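Local structure of uncharacterized protein (Magnetospirillum magneticum AMB-1, 5MU5) at residues Val90-Val94 with Gly240-Asp244. The protein is a Maf-family glycosyltransferase that probably attaches sugars to flagellin and is involved in the formation of bacterial flagella. Numbering follows the deposited sequence.
Sequences VDLIV and GFLHD
Two helix N-termini can be joined through their caps, and here extended residues lead into both helices, which start at Leu-92 and Leu-242 and run apart in roughly opposite directions. The N-cap residues, Asp-91 (phi/psi -102/171°) and Phe-241 (-88/152°), lie closest across the pair, 6.5 Å between CA atoms.

Polar contacts centre on the Asp-91 carboxylate. With chi1 in p, OD2 turns back onto its own helix and accepts from Val-94 N at 3.3 Å, the classical side-chain N-cap bond. OD1 faces the partner: a water donates to Asp-91 OD1 at 2.7 Å and accepts from His-243 N at 3.2 Å, so one acid serves a backbone NH in the first turn of each helix, directly or through solvent. Thr-597 OG1 makes a second link, hydrogen-bonded to both Asp-91 OD1 and Leu-242 N.

Van der Waals contacts lie around it. Phe-241, chi1 m, lays a ring face against Asp-91 CB, a CH-pi contact 4.1 Å from CB to the ring centroid. Ile-93 (m, t) extends CD1 to 3.5 Å from Leu-242 CD2, an apolar pair, and 3.6 Å from His-243 NE2, which is hydrogen-bonded to Gln-639; Leu-92 CD1 lies 4.2 Å from His-243 ND1.

The N-termini of helices 92-107 and 242-257 thus face each other against helices 589-609 and 618-646 of the C-terminal helical bundle, with helix 653-661 touching Leu-92 and His-243.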
loop_
_atom_site.group_PDB
_atom_site.type_symbol
_atom_site.label_atom_id
_atom_site.label_comp_id
_atom_site.label_asym_id
_atom_site.label_seq_id
_atom_site.Cartn_x
_atom_site.Cartn_y
_atom_site.Cartn_z
ATOM N N VAL A 90 -0.335 14.422 3.836
ATOM C CA VAL A 90 -0.664 15.606 3.003
ATOM C C VAL A 90 0.595 16.428 2.602
ATOM O O VAL A 90 1.479 16.732 3.425
ATOM C CB VAL A 90 -1.728 16.520 3.691
ATOM C CG1 VAL A 90 -2.061 17.755 2.848
ATOM C CG2 VAL A 90 -3.005 15.723 3.973
ATOM N N ASP A 91 0.654 16.781 1.322
ATOM C CA ASP A 91 1.774 17.508 0.759
ATOM C C ASP A 91 1.413 18.972 0.605
ATOM O O ASP A 91 0.264 19.351 0.759
ATOM C CB ASP A 91 2.123 16.925 -0.607
ATOM C CG ASP A 91 0.984 17.050 -1.615
ATOM O OD1 ASP A 91 1.244 17.085 -2.827
ATOM O OD2 ASP A 91 -0.175 17.110 -1.185
ATOM N N LEU A 92 2.403 19.782 0.266
ATOM C CA LEU A 92 2.232 21.240 0.154
ATOM C C LEU A 92 1.145 21.652 -0.848
ATOM O O LEU A 92 0.426 22.619 -0.644
ATOM C CB LEU A 92 3.550 21.890 -0.264
ATOM C CG LEU A 92 4.751 21.572 0.629
ATOM C CD1 LEU A 92 6.024 22.109 -0.012
ATOM C CD2 LEU A 92 4.542 22.119 2.037
ATOM N N ILE A 93 1.023 20.906 -1.929
ATOM C CA ILE A 93 0.052 21.246 -2.937
ATOM C C ILE A 93 -1.379 21.061 -2.443
ATOM O O ILE A 93 -2.225 21.913 -2.656
ATOM C CB ILE A 93 0.334 20.473 -4.220
ATOM C CG1 ILE A 93 1.667 20.974 -4.782
ATOM C CG2 ILE A 93 -0.792 20.677 -5.215
ATOM C CD1 ILE A 93 2.164 20.222 -5.982
ATOM N N VAL A 94 -1.639 19.963 -1.763
ATOM C CA VAL A 94 -2.960 19.714 -1.242
ATOM C C VAL A 94 -3.241 20.655 -0.093
ATOM O O VAL A 94 -4.356 21.099 0.063
ATOM C CB VAL A 94 -3.130 18.249 -0.818
ATOM C CG1 VAL A 94 -4.480 18.034 -0.128
ATOM C CG2 VAL A 94 -3.033 17.365 -2.043
ATOM N N GLY A 240 2.157 8.170 -3.620
ATOM C CA GLY A 240 3.205 9.149 -3.570
ATOM C C GLY A 240 2.764 10.509 -4.055
ATOM O O GLY A 240 1.993 10.636 -5.013
ATOM N N PHE A 241 3.298 11.520 -3.404
ATOM C CA PHE A 241 3.023 12.903 -3.704
ATOM C C PHE A 241 3.954 13.454 -4.776
ATOM O O PHE A 241 5.092 13.030 -4.907
ATOM C CB PHE A 241 3.139 13.726 -2.421
ATOM C CG PHE A 241 2.191 13.286 -1.351
ATOM C CD1 PHE A 241 0.826 13.165 -1.626
ATOM C CD2 PHE A 241 2.637 13.025 -0.060
ATOM C CE1 PHE A 241 -0.066 12.767 -0.641
ATOM C CE2 PHE A 241 1.742 12.623 0.936
ATOM C CZ PHE A 241 0.395 12.489 0.642
ATOM N N LEU A 242 3.469 14.437 -5.512
ATOM C CA LEU A 242 4.204 15.001 -6.621
ATOM C C LEU A 242 5.667 15.268 -6.290
ATOM O O LEU A 242 6.549 14.868 -7.030
ATOM C CB LEU A 242 3.537 16.303 -7.086
ATOM C CG LEU A 242 4.211 17.004 -8.261
ATOM C CD1 LEU A 242 4.227 16.100 -9.481
ATOM C CD2 LEU A 242 3.545 18.325 -8.584
ATOM N N HIS A 243 5.926 15.956 -5.186
ATOM C CA HIS A 243 7.292 16.393 -4.893
ATOM C C HIS A 243 8.213 15.260 -4.536
ATOM O O HIS A 243 9.385 15.315 -4.884
ATOM C CB HIS A 243 7.319 17.476 -3.816
ATOM C CG HIS A 243 6.636 18.729 -4.238
ATOM N ND1 HIS A 243 5.993 19.563 -3.351
ATOM C CD2 HIS A 243 6.435 19.255 -5.468
ATOM C CE1 HIS A 243 5.470 20.578 -4.012
ATOM N NE2 HIS A 243 5.714 20.408 -5.300
ATOM N N ASP A 244 7.694 14.239 -3.856
ATOM C CA ASP A 244 8.495 13.044 -3.573
ATOM C C ASP A 244 8.767 12.278 -4.868
ATOM O O ASP A 244 9.830 11.730 -5.040
ATOM C CB ASP A 244 7.802 12.135 -2.544
ATOM C CG ASP A 244 7.585 12.834 -1.208
ATOM O OD1 ASP A 244 8.535 13.504 -0.729
ATOM O OD2 ASP A 244 6.457 12.734 -0.643
HETATM O O HOH W 1 3.841 17.403 -3.313
#